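Sterol regulatory element-binding protein cleavage-activating protein (Schizosaccharomyces pombe, PDB 4YHC) escorts the membrane-bound transcription factor precursor sre1 for proteolytic processing when sterol or oxygen runs low, the chain here being its cytoplasmic WD40 domain. Local coordinates at residues S183-S191 against V200-W208; I346-E354 against L362-K370. The protein carries 9 engineered substitutions. All blocks are in the same frame, centred on the assembly; numbering follows the deposited sequence.

Contact 1 of 2, residues S183-S191 against V200-W208; sequences SPTANRIAS and VYSKKGPVW. Engineered in segment 183-191: Ser191 (natural residue Cys).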
loop_
_atom_site.group_PDB
_atom_site.type_symbol
_atom_site.label_atom_id
_atom_site.label_comp_id
_atom_site.label_asym_id
_atom_site.label_seq_id
_atom_site.Cartn_x
_atom_site.Cartn_y
_atom_site.Cartn_z
ATOM N N SER A 183 15.017 -3.985 0.235
ATOM C CA SER A 183 15.099 -5.250 0.935
ATOM C C SER A 183 16.312 -5.212 1.879
ATOM O O SER A 183 17.087 -4.310 1.765
ATOM C CB SER A 183 15.226 -6.378 -0.074
ATOM O OG SER A 183 16.571 -6.846 -0.195
ATOM N N PRO A 184 16.497 -6.226 2.753
ATOM C CA PRO A 184 17.740 -6.224 3.562
ATOM C C PRO A 184 19.024 -6.453 2.744
ATOM O O PRO A 184 20.111 -6.086 3.174
ATOM C CB PRO A 184 17.492 -7.341 4.562
ATOM C CG PRO A 184 15.999 -7.450 4.665
ATOM C CD PRO A 184 15.594 -7.292 3.208
ATOM N N THR A 185 18.896 -6.953 1.525
ATOM C CA THR A 185 20.053 -7.296 0.705
ATOM C C THR A 185 20.315 -6.186 -0.296
ATOM O O THR A 185 21.465 -5.861 -0.564
ATOM C CB THR A 185 19.849 -8.691 0.074
ATOM O OG1 THR A 185 19.861 -9.678 1.120
ATOM C CG2 THR A 185 20.928 -9.030 -0.949
ATOM N N ALA A 186 19.274 -5.592 -0.852
ATOM C CA ALA A 186 19.455 -4.597 -1.926
ATOM C C ALA A 186 18.227 -3.730 -2.147
ATOM O O ALA A 186 17.108 -4.088 -1.723
ATOM C CB ALA A 186 19.813 -5.291 -3.212
ATOM N N ASN A 187 18.435 -2.561 -2.756
ATOM C CA ASN A 187 17.355 -1.792 -3.336
ATOM C C ASN A 187 17.032 -2.338 -4.688
ATOM O O ASN A 187 17.918 -2.619 -5.449
ATOM C CB ASN A 187 17.731 -0.340 -3.443
ATOM C CG ASN A 187 17.822 0.322 -2.091
ATOM O OD1 ASN A 187 17.309 -0.209 -1.092
ATOM N ND2 ASN A 187 18.340 1.564 -2.076
ATOM N N ARG A 188 15.753 -2.563 -4.949
ATOM C CA ARG A 188 15.321 -3.180 -6.194
ATOM C C ARG A 188 14.151 -2.448 -6.769
ATOM O O ARG A 188 13.345 -1.897 -6.034
ATOM C CB ARG A 188 14.935 -4.611 -5.944
ATOM C CG ARG A 188 15.943 -5.465 -5.251
ATOM C CD ARG A 188 15.539 -6.934 -5.326
ATOM N NE ARG A 188 16.118 -7.765 -4.256
ATOM C CZ ARG A 188 17.338 -8.337 -4.283
ATOM N NH1 ARG A 188 17.793 -9.037 -3.253
ATOM N NH2 ARG A 188 18.125 -8.165 -5.307
ATOM N N ILE A 189 14.099 -2.346 -8.094
ATOM C CA ILE A 189 12.925 -1.831 -8.791
ATOM C C ILE A 189 12.442 -2.888 -9.755
ATOM O O ILE A 189 13.215 -3.329 -10.649
ATOM C CB ILE A 189 13.256 -0.582 -9.611
ATOM C CG1 ILE A 189 13.936 0.455 -8.742
ATOM C CG2 ILE A 189 12.015 -0.007 -10.236
ATOM C CD1 ILE A 189 13.002 1.134 -7.755
ATOM N N ALA A 190 11.171 -3.259 -9.635
ATOM C CA ALA A 190 10.612 -4.369 -10.429
ATOM C C ALA A 190 9.524 -3.806 -11.310
ATOM O O ALA A 190 8.710 -3.016 -10.827
ATOM C CB ALA A 190 10.039 -5.443 -9.510
ATOM N N SER A 191 9.500 -4.223 -12.590
ATOM C CA SER A 191 8.555 -3.710 -13.568
ATOM C C SER A 191 7.915 -4.827 -14.398
ATOM O O SER A 191 8.562 -5.689 -14.928
ATOM C CB SER A 191 9.234 -2.673 -14.481
ATOM O OG SER A 191 10.010 -1.746 -13.736
ATOM N N VAL A 200 13.705 -6.919 -13.034
ATOM C CA VAL A 200 14.097 -6.395 -11.770
ATOM C C VAL A 200 15.488 -5.756 -11.921
ATOM O O VAL A 200 16.459 -6.450 -12.155
ATOM C CB VAL A 200 14.170 -7.454 -10.705
ATOM C CG1 VAL A 200 14.529 -6.798 -9.379
ATOM C CG2 VAL A 200 12.884 -8.252 -10.569
ATOM N N TYR A 201 15.573 -4.455 -11.706
ATOM C CA TYR A 201 16.889 -3.780 -11.515
ATOM C C TYR A 201 17.295 -3.734 -10.046
ATOM O O TYR A 201 16.581 -3.151 -9.210
ATOM C CB TYR A 201 16.846 -2.349 -12.006
ATOM C CG TYR A 201 17.095 -2.216 -13.472
ATOM C CD1 TYR A 201 18.390 -2.084 -13.956
ATOM C CD2 TYR A 201 16.045 -2.191 -14.360
ATOM C CE1 TYR A 201 18.623 -1.974 -15.285
ATOM C CE2 TYR A 201 16.264 -2.091 -15.691
ATOM C CZ TYR A 201 17.547 -1.984 -16.146
ATOM O OH TYR A 201 17.747 -1.843 -17.462
ATOM N N SER A 202 18.419 -4.354 -9.727
ATOM C CA SER A 202 18.933 -4.408 -8.355
ATOM C C SER A 202 20.289 -3.745 -8.202
ATOM O O SER A 202 21.177 -3.899 -9.057
ATOM C CB SER A 202 19.054 -5.820 -7.889
ATOM O OG SER A 202 17.804 -6.443 -8.011
ATOM N N LYS A 203 20.442 -3.058 -7.074
ATOM C CA LYS A 203 21.633 -2.315 -6.762
ATOM C C LYS A 203 22.554 -3.155 -5.898
ATOM O O LYS A 203 22.213 -3.513 -4.769
ATOM C CB LYS A 203 21.263 -1.035 -6.018
ATOM C CG LYS A 203 22.186 0.145 -6.310
ATOM C CD LYS A 203 22.362 1.074 -5.135
ATOM C CE LYS A 203 22.709 2.491 -5.582
ATOM N NZ LYS A 203 23.677 2.605 -6.709
ATOM N N LYS A 204 23.729 -3.477 -6.419
ATOM C CA LYS A 204 24.809 -3.986 -5.555
ATOM C C LYS A 204 26.009 -3.043 -5.585
ATOM O O LYS A 204 26.599 -2.781 -6.651
ATOM C CB LYS A 204 25.207 -5.435 -5.893
ATOM C CG LYS A 204 24.530 -6.496 -5.013
ATOM C CD LYS A 204 24.932 -6.382 -3.541
ATOM C CE LYS A 204 24.014 -7.164 -2.618
ATOM N NZ LYS A 204 24.601 -8.455 -2.162
ATOM N N GLY A 205 26.328 -2.499 -4.413
ATOM C CA GLY A 205 27.344 -1.476 -4.301
ATOM C C GLY A 205 26.955 -0.296 -5.174
ATOM O O GLY A 205 25.852 0.192 -5.082
ATOM N N PRO A 206 27.860 0.164 -6.045
ATOM C CA PRO A 206 27.538 1.366 -6.806
ATOM C C PRO A 206 26.726 1.083 -8.050
ATOM O O PRO A 206 26.306 2.029 -8.684
ATOM C CB PRO A 206 28.921 1.896 -7.222
ATOM C CG PRO A 206 29.789 0.681 -7.319
ATOM C CD PRO A 206 29.172 -0.400 -6.441
ATOM N N VAL A 207 26.521 -0.198 -8.383
ATOM C CA VAL A 207 26.013 -0.618 -9.707
ATOM C C VAL A 207 24.632 -1.308 -9.721
ATOM O O VAL A 207 24.420 -2.343 -9.060
ATOM C CB VAL A 207 27.002 -1.626 -10.345
ATOM C CG1 VAL A 207 26.597 -1.966 -11.782
ATOM C CG2 VAL A 207 28.431 -1.080 -10.255
ATOM N N TRP A 208 23.732 -0.763 -10.526
ATOM C CA TRP A 208 22.494 -1.427 -10.852
ATOM C C TRP A 208 22.658 -2.501 -11.947
ATOM O O TRP A 208 23.340 -2.241 -12.936
ATOM C CB TRP A 208 21.505 -0.387 -11.320
ATOM C CG TRP A 208 21.078 0.537 -10.229
ATOM C CD1 TRP A 208 21.714 1.665 -9.817
ATOM C CD2 TRP A 208 19.870 0.453 -9.456
ATOM N NE1 TRP A 208 20.991 2.280 -8.830
ATOM C CE2 TRP A 208 19.856 1.554 -8.585
ATOM C CE3 TRP A 208 18.806 -0.449 -9.411
ATOM C CZ2 TRP A 208 18.830 1.766 -7.673
ATOM C CZ3 TRP A 208 17.787 -0.221 -8.516
ATOM C CH2 TRP A 208 17.823 0.852 -7.637
#
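Ile189 and Tyr201 face each other as a hydrogen-bonded pair at the centre of an antiparallel hairpin, the two middle strands of a four-stranded WD40 blade that falls within the predicted fourth WD repeat. Its backbone bonds are short: Ile189 N to Tyr201 O and Tyr201 N to Ile189 O are both 2.8 Å. At the open end of the hairpin, Lys203 N meets Asn187 O at 3.0 Å, approaching almost head-on to the carbonyl (C=O...N 171°).

Apolar contacts differ between the two faces of the sheet. Trp208, beyond the type II' turn Lys204-Val207, returns its ring to the Ile189 face and meets that side chain obliquely, CZ3 lying 3.9 Å from Ile189 CG1. Ile189 also packs on Phe124 and Met126 of the neighbouring blade. On the other face, Ala190 CB touches Val200 CG2 at 4.1 Å.

Polar side chains gather on the Ala190 face. The Arg188 chain runs extended from CG to NE, and its NH2 donates a weak bond (3.2 Å) to Ser202 OG, which lies at the guanidinium edge, near its plane. Ala186 CB lies against one face of that group. NH1 forms a salt bridge with Asp234, and NH2 also bonds a citrate probably derived from the crystallisation liquor. Before the strand, Ser183 OG accepts from Thr185 N (2.9 Å) and Ala186 N, an ST turn and ST motif that fix the entry loop.

Asp234 on NH1 and, weakly, Ser202 OG on NH2 limit the rotation of the guanidinium, and the citrate suggests that this positive patch can take up an anion.

Contact 2 of 2, residues I346-E354 against L362-K370; sequences IHEVEDASE and LYIFGMRRK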
loop_
_atom_site.group_PDB
_atom_site.type_symbol
_atom_site.label_atom_id
_atom_site.label_comp_id
_atom_site.label_asym_id
_atom_site.label_seq_id
_atom_site.Cartn_x
_atom_site.Cartn_y
_atom_site.Cartn_z
ATOM N N ILE A 346 -12.110 -17.637 1.942
ATOM C CA ILE A 346 -12.390 -16.722 0.880
ATOM C C ILE A 346 -13.564 -15.862 1.290
ATOM O O ILE A 346 -14.587 -16.337 1.754
ATOM C CB ILE A 346 -12.753 -17.489 -0.406
ATOM C CG1 ILE A 346 -11.619 -18.380 -0.820
ATOM C CG2 ILE A 346 -13.097 -16.572 -1.569
ATOM C CD1 ILE A 346 -11.989 -19.288 -1.988
ATOM N N HIS A 347 -13.421 -14.571 1.123
ATOM C CA HIS A 347 -14.492 -13.660 1.441
ATOM C C HIS A 347 -14.679 -12.809 0.195
ATOM O O HIS A 347 -13.722 -12.116 -0.261
ATOM C CB HIS A 347 -14.068 -12.792 2.629
ATOM C CG HIS A 347 -15.109 -11.822 3.082
ATOM N ND1 HIS A 347 -16.228 -12.202 3.790
ATOM C CD2 HIS A 347 -15.247 -10.493 2.854
ATOM C CE1 HIS A 347 -17.005 -11.150 3.990
ATOM N NE2 HIS A 347 -16.431 -10.106 3.431
ATOM N N GLU A 348 -15.908 -12.817 -0.323
ATOM C CA GLU A 348 -16.266 -12.060 -1.498
ATOM C C GLU A 348 -17.078 -10.870 -1.079
ATOM O O GLU A 348 -17.959 -11.015 -0.286
ATOM C CB GLU A 348 -17.126 -12.949 -2.427
ATOM C CG GLU A 348 -17.736 -12.209 -3.623
ATOM C CD GLU A 348 -18.346 -13.245 -4.640
ATOM O OE1 GLU A 348 -18.262 -13.082 -5.845
ATOM O OE2 GLU A 348 -18.823 -14.302 -4.236
ATOM N N VAL A 349 -16.800 -9.708 -1.626
ATOM C CA VAL A 349 -17.508 -8.501 -1.275
ATOM C C VAL A 349 -18.514 -8.082 -2.390
ATOM O O VAL A 349 -18.155 -8.054 -3.589
ATOM C CB VAL A 349 -16.486 -7.317 -1.120
ATOM C CG1 VAL A 349 -17.215 -6.013 -0.884
ATOM C CG2 VAL A 349 -15.497 -7.608 -0.028
ATOM N N GLU A 350 -19.687 -7.621 -1.975
ATOM C CA GLU A 350 -20.702 -7.044 -2.893
ATOM C C GLU A 350 -20.225 -5.727 -3.484
ATOM O O GLU A 350 -19.505 -4.946 -2.852
ATOM C CB GLU A 350 -22.067 -6.860 -2.217
ATOM C CG GLU A 350 -22.102 -5.809 -1.114
ATOM C CD GLU A 350 -23.508 -5.644 -0.532
ATOM O OE1 GLU A 350 -24.483 -5.983 -1.241
ATOM O OE2 GLU A 350 -23.652 -5.172 0.620
ATOM N N ASP A 351 -20.588 -5.517 -4.732
ATOM C CA ASP A 351 -20.146 -4.359 -5.485
ATOM C C ASP A 351 -20.466 -3.037 -4.785
ATOM O O ASP A 351 -19.709 -2.054 -4.875
ATOM C CB ASP A 351 -20.829 -4.374 -6.859
ATOM C CG ASP A 351 -19.835 -4.278 -7.971
ATOM O OD1 ASP A 351 -19.460 -3.124 -8.302
ATOM O OD2 ASP A 351 -19.409 -5.348 -8.485
ATOM N N ALA A 352 -21.578 -3.034 -4.051
ATOM C CA ALA A 352 -22.043 -1.835 -3.412
ATOM C C ALA A 352 -20.974 -1.316 -2.437
ATOM O O ALA A 352 -20.918 -0.107 -2.231
ATOM C CB ALA A 352 -23.368 -2.073 -2.688
ATOM N N SER A 353 -20.150 -2.195 -1.845
ATOM C CA SER A 353 -19.162 -1.740 -0.846
ATOM C C SER A 353 -17.854 -1.299 -1.440
ATOM O O SER A 353 -17.287 -1.959 -2.236
ATOM C CB SER A 353 -18.869 -2.821 0.209
ATOM O OG SER A 353 -19.858 -2.905 1.170
ATOM N N GLU A 354 -17.271 -0.265 -0.876
ATOM C CA GLU A 354 -15.884 -0.061 -1.035
ATOM C C GLU A 354 -15.240 -0.818 0.129
ATOM O O GLU A 354 -15.549 -0.542 1.303
ATOM C CB GLU A 354 -15.553 1.419 -0.957
ATOM C CG GLU A 354 -14.093 1.807 -0.969
ATOM C CD GLU A 354 -13.314 1.509 -2.273
ATOM O OE1 GLU A 354 -13.927 1.006 -3.277
ATOM O OE2 GLU A 354 -12.062 1.760 -2.270
ATOM N N LEU A 362 -5.138 -8.983 8.165
ATOM C CA LEU A 362 -5.956 -9.650 9.162
ATOM C C LEU A 362 -7.421 -9.156 9.250
ATOM O O LEU A 362 -8.290 -9.908 9.709
ATOM C CB LEU A 362 -5.338 -9.536 10.578
ATOM C CG LEU A 362 -4.130 -10.429 10.822
ATOM C CD1 LEU A 362 -3.662 -10.261 12.280
ATOM C CD2 LEU A 362 -4.502 -11.878 10.568
ATOM N N TYR A 363 -7.675 -7.903 8.888
ATOM C CA TYR A 363 -9.016 -7.359 8.901
ATOM C C TYR A 363 -9.397 -6.776 7.529
ATOM O O TYR A 363 -8.533 -6.152 6.797
ATOM C CB TYR A 363 -9.089 -6.250 9.899
ATOM C CG TYR A 363 -8.856 -6.639 11.324
ATOM C CD1 TYR A 363 -9.890 -7.124 12.106
ATOM C CD2 TYR A 363 -7.612 -6.533 11.898
ATOM C CE1 TYR A 363 -9.709 -7.556 13.395
ATOM C CE2 TYR A 363 -7.416 -6.956 13.217
ATOM C CZ TYR A 363 -8.474 -7.458 13.947
ATOM O OH TYR A 363 -8.331 -7.823 15.232
ATOM N N ILE A 364 -10.662 -6.973 7.163
ATOM C CA ILE A 364 -11.244 -6.264 6.028
ATOM C C ILE A 364 -12.250 -5.239 6.570
ATOM O O ILE A 364 -13.056 -5.558 7.440
ATOM C CB ILE A 364 -11.989 -7.203 5.071
ATOM C CG1 ILE A 364 -11.162 -8.406 4.734
ATOM C CG2 ILE A 364 -12.457 -6.456 3.800
ATOM C CD1 ILE A 364 -11.969 -9.505 4.144
ATOM N N PHE A 365 -12.243 -4.040 6.018
ATOM C CA PHE A 365 -13.212 -3.022 6.382
ATOM C C PHE A 365 -13.895 -2.548 5.155
ATOM O O PHE A 365 -13.308 -2.504 4.071
ATOM C CB PHE A 365 -12.551 -1.839 7.065
ATOM C CG PHE A 365 -11.780 -2.211 8.349
ATOM C CD1 PHE A 365 -12.449 -2.301 9.577
ATOM C CD2 PHE A 365 -10.432 -2.443 8.328
ATOM C CE1 PHE A 365 -11.779 -2.620 10.767
ATOM C CE2 PHE A 365 -9.743 -2.768 9.527
ATOM C CZ PHE A 365 -10.415 -2.875 10.735
ATOM N N GLY A 366 -15.120 -2.096 5.330
ATOM C CA GLY A 366 -15.848 -1.584 4.222
ATOM C C GLY A 366 -16.922 -0.608 4.568
ATOM O O GLY A 366 -17.339 -0.552 5.717
ATOM N N MET A 367 -17.416 0.135 3.544
ATOM C CA MET A 367 -18.514 1.061 3.703
ATOM C C MET A 367 -19.432 1.010 2.462
ATOM O O MET A 367 -18.935 1.000 1.332
ATOM C CB MET A 367 -17.996 2.490 3.841
ATOM C CG MET A 367 -17.297 2.790 5.145
ATOM S SD MET A 367 -17.056 4.567 5.445
ATOM C CE MET A 367 -18.732 5.131 5.724
ATOM N N ARG A 368 -20.736 1.054 2.672
ATOM C CA ARG A 368 -21.737 1.217 1.553
ATOM C C ARG A 368 -22.848 2.163 1.949
ATOM O O ARG A 368 -23.268 2.156 3.122
ATOM C CB ARG A 368 -22.416 -0.077 1.137
ATOM C CG ARG A 368 -22.753 -1.021 2.247
ATOM C CD ARG A 368 -23.311 -2.310 1.669
ATOM N NE ARG A 368 -24.653 -2.133 1.208
ATOM C CZ ARG A 368 -25.733 -2.500 1.886
ATOM N NH1 ARG A 368 -25.650 -3.111 3.075
ATOM N NH2 ARG A 368 -26.912 -2.259 1.354
ATOM N N ARG A 369 -23.278 2.987 1.004
ATOM C CA ARG A 369 -24.420 3.849 1.249
ATOM C C ARG A 369 -25.665 2.992 0.987
ATOM O O ARG A 369 -25.854 2.616 -0.114
ATOM C CB ARG A 369 -24.384 5.125 0.384
ATOM C CG ARG A 369 -25.472 6.139 0.812
ATOM C CD ARG A 369 -25.847 7.182 -0.203
ATOM N NE ARG A 369 -24.704 7.574 -0.956
ATOM C CZ ARG A 369 -24.433 7.145 -2.167
ATOM N NH1 ARG A 369 -25.273 6.330 -2.801
ATOM N NH2 ARG A 369 -23.313 7.537 -2.749
ATOM N N LYS A 370 -26.441 2.639 2.021
ATOM C CA LYS A 370 -27.727 1.935 1.886
ATOM C C LYS A 370 -28.841 2.783 1.296
ATOM O O LYS A 370 -29.602 2.291 0.506
ATOM C CB LYS A 370 -28.242 1.452 3.224
ATOM C CG LYS A 370 -27.459 0.283 3.775
ATOM C CD LYS A 370 -28.191 -0.365 4.943
ATOM C CE LYS A 370 -27.819 0.248 6.261
ATOM N NZ LYS A 370 -28.528 -0.502 7.301
HETATM O O HOH W 1 -22.168 2.627 -1.786
#
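Glu354 O is approached by two donors of the facing strand: Met367 N gives it a hydrogen bond of 3.0 Å, and Gly366 CA, 3.1 Å away, adds a CA-H...O contact to the same carbonyl oxygen. The setting is an antiparallel strand pairing in the WD40 domain: after strand 344-349 the chain makes a type I turn, Glu350-Ser353, and joins the edge of the sheet that contains strand 363-374. Glu354 N returns a bond to Met367 O, also 3.0 Å, completing the hydrogen-bonded pair.

Glu350, first residue of the turn, pairs with Arg368. The arginine starts with CG lodged between its backbone N and carbonyl carbon (chi1 38°) and bends at chi3, which turns one face of the guanidinium to Glu350 OE2, the two side chains crossing at about a right angle. OE2 is 3.3 Å from Arg368 NE, and the two planes are 50° apart; attraction of charges rather than a directed N-H accounts for this salt bridge. A second acid, Glu411, pairs with NH1. Ser353 OG lies 3.5 Å from Arg368 CD, while its hydrogen bond goes to the indole NE1 of Trp413.

Further along, the contact becomes one of van der Waals packing. With CG anti to the backbone N (chi1 -179°), the His347 ring comes obliquely to Ile364, CD2 3.7 Å from CD1; Tyr415 is its stacking partner. Beyond the paired residues, one water joins the segments, donating to Ala352 O and accepting from Arg369 N, each at 3.0 Å.

Overall arrangement
Pairing of antiparallel strands serves as a common scaffold in both contacts. Contact 1 joins consecutive strands in the middle of one blade, whereas contact 2 attaches an outermost strand to its sheet by way of a turn from strand 344-349, which belongs to another sheet. They share no elements: their centres lie 37 Å apart on opposite sides of the chain's centre. Half of contact 1's touching residues are buried, including Ile189 against the adjacent blade; contact 2 has fewer, among them Ile364 and Met367, with Glu350 and Ala352 exposed at the turn. Buried Arg188 has an in-plane hydroxyl partner and Asp234, whereas partly exposed Arg368 meets Glu350 over its face, by charge alone.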